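K5 lyase (Enterobacteria phage k1-5, PDB 2X3H) cleaves the heparosan (K5) capsular polysaccharide of its bacterial host by an eliminative lyase reaction, and probably serves as a trimeric phage tail spike. Local coordinates at residues 367-379 against 393-407. Sequence-based numbering, arbitrary orientation.
Sequences FPSYSATGVITFE and GRRNDLLSSASTIDG
R395 NH2 is held by two backbone carbonyls of the 370-374 loop: it donates to A372 O at 2.9 Å, nearly in line with that C=O, and more weakly to Y370 O. The neighbouring NH1 binds P368 O (2.9 Å, N-H...O 154°), lying in the carbonyl plane, and also reaches P392 O. With its chain extended from CG to NE, the arginine brings its guanidinium among the carbonyls of P368, Y370 and A372. V375 CG2 covers one guanidinium face, 3.5 Å from R395 NE, and the Y370 ring stands almost perpendicular to the group, 83° between planes. Water 2 completes the grip, accepting from NE and donating to T373 O, with T404 OG1 also bonded to it. Y370 OH closes the loop through a 2.7 Å bond to G374 O.

Farther along, 376-378 and 405-406 pair in parallel: I376 N donates to T404 O (2.9 Å), D406 N to I376 O and F378 N to D406 O, the last at 172°. F378 CD2 packs on I405 CG2 at 4.1 Å. Parallel pairing of successive coils is characteristic of a parallel beta-helix, consistent with the viral tail-spike architecture of this lyase. R394 forms a salt bridge with D327 of a second subunit. Strand 376-378 lies between 349-355 and 405-406, and I376 packs on V387 and V389 of strand 386-389.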
ATOM      1  N   PHE A 367      -3.427 -10.395  -7.610  1.00  3.72           N
ATOM      2  CA  PHE A 367      -2.587 -10.620  -8.782  1.00  3.74           C
ATOM      3  C   PHE A 367      -2.292 -12.128  -8.846  1.00  4.29           C
ATOM      4  O   PHE A 367      -1.286 -12.582  -8.281  1.00  4.69           O
ATOM      5  CB  PHE A 367      -1.256  -9.863  -8.612  1.00  4.07           C
ATOM      6  CG  PHE A 367      -1.411  -8.373  -8.496  1.00  4.40           C
ATOM      7  CD1 PHE A 367      -1.623  -7.778  -7.260  1.00  3.44           C
ATOM      8  CD2 PHE A 367      -1.363  -7.566  -9.628  1.00  4.59           C
ATOM      9  CE1 PHE A 367      -1.774  -6.382  -7.157  1.00  5.42           C
ATOM     10  CE2 PHE A 367      -1.508  -6.201  -9.540  1.00  5.54           C
ATOM     11  CZ  PHE A 367      -1.714  -5.596  -8.315  1.00  5.74           C
ATOM     12  N   PRO A 368      -3.173 -12.917  -9.494  1.00  4.70           N
ATOM     13  CA  PRO A 368      -2.976 -14.368  -9.662  1.00  4.77           C
ATOM     14  C   PRO A 368      -1.958 -14.662 -10.777  1.00  5.77           C
ATOM     15  O   PRO A 368      -2.318 -15.105 -11.874  1.00  6.44           O
ATOM     16  CB  PRO A 368      -4.382 -14.872 -10.014  1.00  5.35           C
ATOM     17  CG  PRO A 368      -5.007 -13.694 -10.757  1.00  5.14           C
ATOM     18  CD  PRO A 368      -4.470 -12.457 -10.042  1.00  5.22           C
ATOM     19  N   SER A 369      -0.691 -14.391 -10.473  1.00  5.94           N
ATOM     20  CA  SER A 369       0.403 -14.583 -11.433  1.00  6.90           C
ATOM     21  C   SER A 369       0.846 -16.045 -11.472  1.00  6.68           C
ATOM     22  O   SER A 369       1.978 -16.395 -11.105  1.00  6.98           O
ATOM     23  CB  SER A 369       1.563 -13.654 -11.074  1.00  7.68           C
ATOM     24  OG  SER A 369       1.110 -12.298 -11.054  1.00  9.66           O
ATOM     25  N   TYR A 370      -0.073 -16.901 -11.899  1.00  6.32           N
ATOM     26  CA  TYR A 370       0.165 -18.334 -11.958  1.00  5.35           C
ATOM     27  C   TYR A 370      -0.812 -18.974 -12.943  1.00  6.09           C
ATOM     28  O   TYR A 370      -1.845 -18.373 -13.294  1.00  5.74           O
ATOM     29  CB  TYR A 370       0.022 -18.951 -10.562  1.00  5.03           C
ATOM     30  CG  TYR A 370      -1.326 -18.731  -9.893  1.00  5.02           C
ATOM     31  CD1 TYR A 370      -2.445 -19.466 -10.280  1.00  5.27           C
ATOM     32  CD2 TYR A 370      -1.466 -17.812  -8.850  1.00  5.71           C
ATOM     33  CE1 TYR A 370      -3.680 -19.277  -9.660  1.00  5.63           C
ATOM     34  CE2 TYR A 370      -2.696 -17.615  -8.226  1.00  5.01           C
ATOM     35  CZ  TYR A 370      -3.791 -18.343  -8.628  1.00  5.46           C
ATOM     36  OH  TYR A 370      -5.003 -18.163  -8.007  1.00  6.03           O
ATOM     37  N   SER A 371      -0.499 -20.189 -13.377  1.00  6.62           N
ATOM     38  CA  SER A 371      -1.291 -20.852 -14.423  1.00  6.95           C
ATOM     39  C   SER A 371      -2.412 -21.778 -13.934  1.00  6.76           C
ATOM     40  O   SER A 371      -3.310 -22.137 -14.710  1.00  7.69           O
ATOM     41  CB  SER A 371      -0.373 -21.592 -15.397  1.00  8.79           C
ATOM     42  OG  SER A 371       0.284 -22.675 -14.757  1.00  9.51           O
ATOM     43  N   ALA A 372      -2.365 -22.195 -12.666  1.00  6.05           N
ATOM     44  CA  ALA A 372      -3.466 -22.986 -12.100  1.00  6.45           C
ATOM     45  C   ALA A 372      -4.809 -22.278 -12.328  1.00  7.12           C
ATOM     46  O   ALA A 372      -4.879 -21.040 -12.315  1.00  7.55           O
ATOM     47  CB  ALA A 372      -3.233 -23.239 -10.606  1.00  7.98           C
ATOM     48  N   THR A 373      -5.876 -23.054 -12.512  1.00  7.06           N
ATOM     49  CA  THR A 373      -7.166 -22.459 -12.916  1.00  8.23           C
ATOM     50  C   THR A 373      -7.927 -21.718 -11.817  1.00  7.37           C
ATOM     51  O   THR A 373      -8.661 -20.778 -12.107  1.00  8.22           O
ATOM     52  CB  THR A 373      -8.097 -23.499 -13.544  1.00 10.04           C
ATOM     53  OG1 THR A 373      -8.430 -24.489 -12.569  1.00 12.47           O
ATOM     54  CG2 THR A 373      -7.421 -24.152 -14.746  1.00 11.46           C
ATOM     55  N   GLY A 374      -7.766 -22.129 -10.567  1.00  7.13           N
ATOM     56  CA  GLY A 374      -8.526 -21.501  -9.489  1.00  6.36           C
ATOM     57  C   GLY A 374      -7.998 -20.115  -9.167  1.00  5.82           C
ATOM     58  O   GLY A 374      -6.779 -19.907  -9.096  1.00  7.04           O
ATOM     59  N   VAL A 375      -8.909 -19.167  -8.965  1.00  6.19           N
ATOM     60  CA  VAL A 375      -8.519 -17.814  -8.568  1.00  5.63           C
ATOM     61  C   VAL A 375      -9.346 -17.343  -7.356  1.00  5.32           C
ATOM     62  O   VAL A 375      -8.802 -17.147  -6.277  1.00  6.23           O
ATOM     63  CB  VAL A 375      -8.641 -16.782  -9.730  1.00  5.82           C
ATOM     64  CG1 VAL A 375      -8.214 -15.402  -9.250  1.00  6.08           C
ATOM     65  CG2 VAL A 375      -7.791 -17.209 -10.937  1.00  6.21           C
ATOM     66  N   ILE A 376     -10.664 -17.198  -7.528  1.00  5.00           N
ATOM     67  CA  ILE A 376     -11.530 -16.727  -6.431  1.00  6.01           C
ATOM     68  C   ILE A 376     -12.501 -17.808  -5.982  1.00  6.24           C
ATOM     69  O   ILE A 376     -13.070 -18.517  -6.825  1.00  6.22           O
ATOM     70  CB  ILE A 376     -12.343 -15.478  -6.868  1.00  6.65           C
ATOM     71  CG1 ILE A 376     -11.404 -14.356  -7.294  1.00  8.41           C
ATOM     72  CG2 ILE A 376     -13.226 -14.960  -5.734  1.00  6.88           C
ATOM     73  CD1 ILE A 376     -12.063 -13.317  -8.207  1.00 11.60           C
ATOM     74  N   THR A 377     -12.702 -17.937  -4.664  1.00  5.88           N
ATOM     75  CA  THR A 377     -13.770 -18.801  -4.134  1.00  6.06           C
ATOM     76  C   THR A 377     -14.712 -17.988  -3.257  1.00  5.91           C
ATOM     77  O   THR A 377     -14.280 -17.415  -2.249  1.00  6.63           O
ATOM     78  CB  THR A 377     -13.211 -19.985  -3.307  1.00  7.40           C
ATOM     79  OG1 THR A 377     -12.442 -20.854  -4.158  1.00  9.43           O
ATOM     80  CG2 THR A 377     -14.355 -20.760  -2.667  1.00  7.15           C
ATOM     81  N   PHE A 378     -15.979 -17.928  -3.669  1.00  5.58           N
ATOM     82  CA  PHE A 378     -17.047 -17.313  -2.880  1.00  5.24           C
ATOM     83  C   PHE A 378     -17.870 -18.475  -2.341  1.00  5.23           C
ATOM     84  O   PHE A 378     -18.532 -19.173  -3.120  1.00  5.47           O
ATOM     85  CB  PHE A 378     -17.974 -16.459  -3.756  1.00  5.01           C
ATOM     86  CG  PHE A 378     -17.336 -15.225  -4.336  1.00  3.91           C
ATOM     87  CD1 PHE A 378     -16.780 -14.248  -3.514  1.00  3.67           C
ATOM     88  CD2 PHE A 378     -17.352 -15.016  -5.701  1.00  4.29           C
ATOM     89  CE1 PHE A 378     -16.220 -13.099  -4.042  1.00  3.54           C
ATOM     90  CE2 PHE A 378     -16.801 -13.857  -6.247  1.00  4.15           C
ATOM     91  CZ  PHE A 378     -16.230 -12.902  -5.414  1.00  3.74           C
ATOM     92  N   GLU A 379     -17.844 -18.699  -1.031  1.00  5.40           N
ATOM     93  CA  GLU A 379     -18.632 -19.801  -0.479  1.00  6.72           C
ATOM     94  C   GLU A 379     -20.113 -19.417  -0.429  1.00  7.39           C
ATOM     95  O   GLU A 379     -20.470 -18.249  -0.559  1.00  6.94           O
ATOM     96  CB  GLU A 379     -18.083 -20.275   0.877  1.00  7.05           C
ATOM     97  CG  GLU A 379     -16.641 -20.754   0.752  1.00  8.04           C
ATOM     98  CD  GLU A 379     -16.108 -21.554   1.935  1.00  8.38           C
ATOM     99  OE1 GLU A 379     -16.768 -21.630   2.998  1.00  8.90           O
ATOM    100  OE2 GLU A 379     -14.982 -22.083   1.780  1.00  9.15           O
ATOM    101  N   GLY A 393      -2.726 -12.289 -14.838  1.00  6.52           N
ATOM    102  CA  GLY A 393      -1.733 -13.303 -15.212  1.00  6.90           C
ATOM    103  C   GLY A 393      -1.805 -13.517 -16.715  1.00  7.53           C
ATOM    104  O   GLY A 393      -1.845 -12.534 -17.466  1.00  8.62           O
ATOM    105  N   ARG A 394      -1.843 -14.783 -17.159  1.00  7.18           N
ATOM    106  CA  ARG A 394      -1.948 -15.067 -18.611  1.00  6.57           C
ATOM    107  C   ARG A 394      -3.388 -15.240 -19.084  1.00  6.45           C
ATOM    108  O   ARG A 394      -3.630 -15.579 -20.245  1.00  7.78           O
ATOM    109  CB  ARG A 394      -1.155 -16.321 -19.003  1.00  7.63           C
ATOM    110  CG  ARG A 394       0.328 -16.292 -18.617  1.00  7.70           C
ATOM    111  CD  ARG A 394       1.066 -15.139 -19.258  1.00  7.78           C
ATOM    112  NE  ARG A 394       2.466 -15.078 -18.827  1.00  8.20           N
ATOM    113  CZ  ARG A 394       2.872 -14.518 -17.689  1.00  8.26           C
ATOM    114  NH1 ARG A 394       1.988 -13.972 -16.861  1.00  8.26           N
ATOM    115  NH2 ARG A 394       4.164 -14.492 -17.384  1.00  7.43           N
ATOM    116  N   ARG A 395      -4.345 -15.026 -18.191  1.00  4.97           N
ATOM    117  CA  ARG A 395      -5.751 -15.213 -18.562  1.00  5.56           C
ATOM    118  C   ARG A 395      -6.233 -14.059 -19.446  1.00  6.23           C
ATOM    119  O   ARG A 395      -5.859 -12.907 -19.233  1.00  6.75           O
ATOM    120  CB  ARG A 395      -6.632 -15.308 -17.320  1.00  5.32           C
ATOM    121  CG  ARG A 395      -6.234 -16.441 -16.406  1.00  5.68           C
ATOM    122  CD  ARG A 395      -6.901 -16.335 -15.037  1.00  5.65           C
ATOM    123  NE  ARG A 395      -6.334 -17.337 -14.143  1.00  5.44           N
ATOM    124  CZ  ARG A 395      -5.180 -17.209 -13.488  1.00  6.35           C
ATOM    125  NH1 ARG A 395      -4.450 -16.098 -13.603  1.00  5.59           N
ATOM    126  NH2 ARG A 395      -4.754 -18.209 -12.706  1.00  6.73           N
ATOM    127  N   ASN A 396      -7.076 -14.385 -20.422  1.00  7.26           N
ATOM    128  CA  ASN A 396      -7.664 -13.384 -21.329  1.00  7.98           C
ATOM    129  C   ASN A 396      -9.146 -13.112 -21.041  1.00  7.81           C
ATOM    130  O   ASN A 396      -9.732 -12.189 -21.614  1.00  8.55           O
ATOM    131  CB  ASN A 396      -7.531 -13.831 -22.790  1.00  8.86           C
ATOM    132  CG  ASN A 396      -6.085 -13.949 -23.249  1.00 10.34           C
ATOM    133  OD1 ASN A 396      -5.232 -13.164 -22.864  1.00 11.09           O
ATOM    134  ND2 ASN A 396      -5.817 -14.935 -24.089  1.00 12.78           N
ATOM    135  N   ASP A 397      -9.739 -13.901 -20.146  1.00  7.89           N
ATOM    136  CA  ASP A 397     -11.181 -13.850 -19.881  1.00  8.96           C
ATOM    137  C   ASP A 397     -11.415 -14.604 -18.580  1.00  8.76           C
ATOM    138  O   ASP A 397     -11.052 -15.773 -18.469  1.00 10.55           O
ATOM    139  CB  ASP A 397     -11.904 -14.548 -21.049  1.00  9.74           C
ATOM    140  CG  ASP A 397     -13.432 -14.573 -20.921  1.00 11.99           C
ATOM    141  OD1 ASP A 397     -14.002 -14.273 -19.851  1.00 10.61           O
ATOM    142  OD2 ASP A 397     -14.081 -14.955 -21.934  1.00 13.11           O
ATOM    143  N   LEU A 398     -11.991 -13.944 -17.578  1.00  7.77           N
ATOM    144  CA  LEU A 398     -12.167 -14.607 -16.290  1.00  8.51           C
ATOM    145  C   LEU A 398     -13.306 -15.618 -16.297  1.00  7.96           C
ATOM    146  O   LEU A 398     -13.514 -16.303 -15.307  1.00  7.99           O
ATOM    147  CB  LEU A 398     -12.365 -13.595 -15.161  1.00 10.48           C
ATOM    148  CG  LEU A 398     -11.176 -12.707 -14.771  1.00 11.13           C
ATOM    149  CD1 LEU A 398     -11.422 -12.112 -13.424  1.00 10.60           C
ATOM    150  CD2 LEU A 398      -9.849 -13.446 -14.776  1.00 11.37           C
ATOM    151  N   LEU A 399     -14.015 -15.724 -17.423  1.00  8.28           N
ATOM    152  CA  LEU A 399     -15.189 -16.590 -17.512  1.00  9.13           C
ATOM    153  C   LEU A 399     -15.006 -17.781 -18.448  1.00 10.35           C
ATOM    154  O   LEU A 399     -15.874 -18.652 -18.521  1.00 11.19           O
ATOM    155  CB  LEU A 399     -16.428 -15.778 -17.905  1.00  9.79           C
ATOM    156  CG  LEU A 399     -16.845 -14.707 -16.889  1.00 10.44           C
ATOM    157  CD1 LEU A 399     -18.049 -13.935 -17.434  1.00 11.39           C
ATOM    158  CD2 LEU A 399     -17.159 -15.337 -15.536  1.00 11.01           C
ATOM    159  N   SER A 400     -13.869 -17.843 -19.135  1.00 11.28           N
ATOM    160  CA  SER A 400     -13.657 -18.917 -20.107  1.00 12.54           C
ATOM    161  C   SER A 400     -13.511 -20.258 -19.399  1.00 13.07           C
ATOM    162  O   SER A 400     -13.991 -21.281 -19.903  1.00 14.70           O
ATOM    163  CB  SER A 400     -12.459 -18.632 -21.018  1.00 14.20           C
ATOM    164  OG  SER A 400     -11.282 -18.428 -20.270  1.00 16.79           O
ATOM    165  N   SER A 401     -12.876 -20.246 -18.229  1.00 11.94           N
ATOM    166  CA  SER A 401     -12.830 -21.425 -17.354  1.00 13.30           C
ATOM    167  C   SER A 401     -13.864 -21.282 -16.250  1.00 13.55           C
ATOM    168  O   SER A 401     -13.882 -20.268 -15.559  1.00 12.33           O
ATOM    169  CB  SER A 401     -11.448 -21.573 -16.718  1.00 13.20           C
ATOM    170  OG  SER A 401     -11.449 -22.590 -15.721  1.00 14.92           O
ATOM    171  N   ALA A 402     -14.709 -22.295 -16.057  1.00 14.24           N
ATOM    172  CA  ALA A 402     -15.683 -22.234 -14.963  1.00 14.13           C
ATOM    173  C   ALA A 402     -14.992 -22.316 -13.598  1.00 13.72           C
ATOM    174  O   ALA A 402     -15.618 -22.076 -12.567  1.00 15.05           O
ATOM    175  CB  ALA A 402     -16.735 -23.330 -15.098  1.00 15.46           C
ATOM    176  N   SER A 403     -13.703 -22.640 -13.599  1.00 12.55           N
ATOM    177  CA  SER A 403     -12.936 -22.769 -12.356  1.00 11.70           C
ATOM    178  C   SER A 403     -12.372 -21.459 -11.813  1.00  9.98           C
ATOM    179  O   SER A 403     -12.052 -21.364 -10.619  1.00 10.68           O
ATOM    180  CB  SER A 403     -11.802 -23.773 -12.538  1.00 13.79           C
ATOM    181  OG  SER A 403     -12.334 -25.066 -12.725  1.00 16.10           O
ATOM    182  N   THR A 404     -12.255 -20.448 -12.671  1.00  8.15           N
ATOM    183  CA  THR A 404     -11.654 -19.182 -12.246  1.00  7.01           C
ATOM    184  C   THR A 404     -12.404 -18.565 -11.068  1.00  7.70           C
ATOM    185  O   THR A 404     -11.791 -18.125 -10.083  1.00  7.41           O
ATOM    186  CB  THR A 404     -11.568 -18.172 -13.408  1.00  7.52           C
ATOM    187  OG1 THR A 404     -10.859 -18.776 -14.508  1.00  7.96           O
ATOM    188  CG2 THR A 404     -10.854 -16.887 -12.964  1.00  7.28           C
ATOM    189  N   ILE A 405     -13.729 -18.547 -11.173  1.00  7.18           N
ATOM    190  CA  ILE A 405     -14.567 -18.056 -10.077  1.00  7.66           C
ATOM    191  C   ILE A 405     -15.430 -19.200  -9.564  1.00  8.59           C
ATOM    192  O   ILE A 405     -16.403 -19.587 -10.212  1.00  9.18           O
ATOM    193  CB  ILE A 405     -15.466 -16.879 -10.537  1.00  7.74           C
ATOM    194  CG1 ILE A 405     -14.612 -15.729 -11.085  1.00  8.06           C
ATOM    195  CG2 ILE A 405     -16.361 -16.416  -9.393  1.00  8.07           C
ATOM    196  CD1 ILE A 405     -15.424 -14.694 -11.809  1.00  8.86           C
ATOM    197  N   ASP A 406     -15.063 -19.744  -8.404  1.00  7.68           N
ATOM    198  CA  ASP A 406     -15.845 -20.790  -7.777  1.00  9.89           C
ATOM    199  C   ASP A 406     -16.906 -20.102  -6.922  1.00  9.26           C
ATOM    200  O   ASP A 406     -16.584 -19.271  -6.085  1.00 10.18           O
ATOM    201  CB  ASP A 406     -14.936 -21.685  -6.931  1.00 12.65           C
ATOM    202  CG  ASP A 406     -15.658 -22.902  -6.390  1.00 16.87           C
ATOM    203  OD1 ASP A 406     -16.819 -23.117  -6.784  1.00 19.73           O
ATOM    204  OD2 ASP A 406     -15.054 -23.656  -5.592  1.00 19.90           O
ATOM    205  N   GLY A 407     -18.172 -20.434  -7.134  1.00  7.24           N
ATOM    206  CA  GLY A 407     -19.247 -19.751  -6.421  1.00  7.22           C
ATOM    207  C   GLY A 407     -19.801 -18.603  -7.248  1.00  6.65           C
ATOM    208  O   GLY A 407     -20.328 -17.632  -6.707  1.00  6.34           O
TER
HETATM  209  O   HOH W   1      -1.955 -17.182 -15.808  1.00 16.21           O
HETATM  210  O   HOH W   2      -8.287 -19.443 -14.311  1.00  9.61           O
HETATM  211  O   HOH W   3     -11.597 -20.533  -8.085  1.00 14.86           O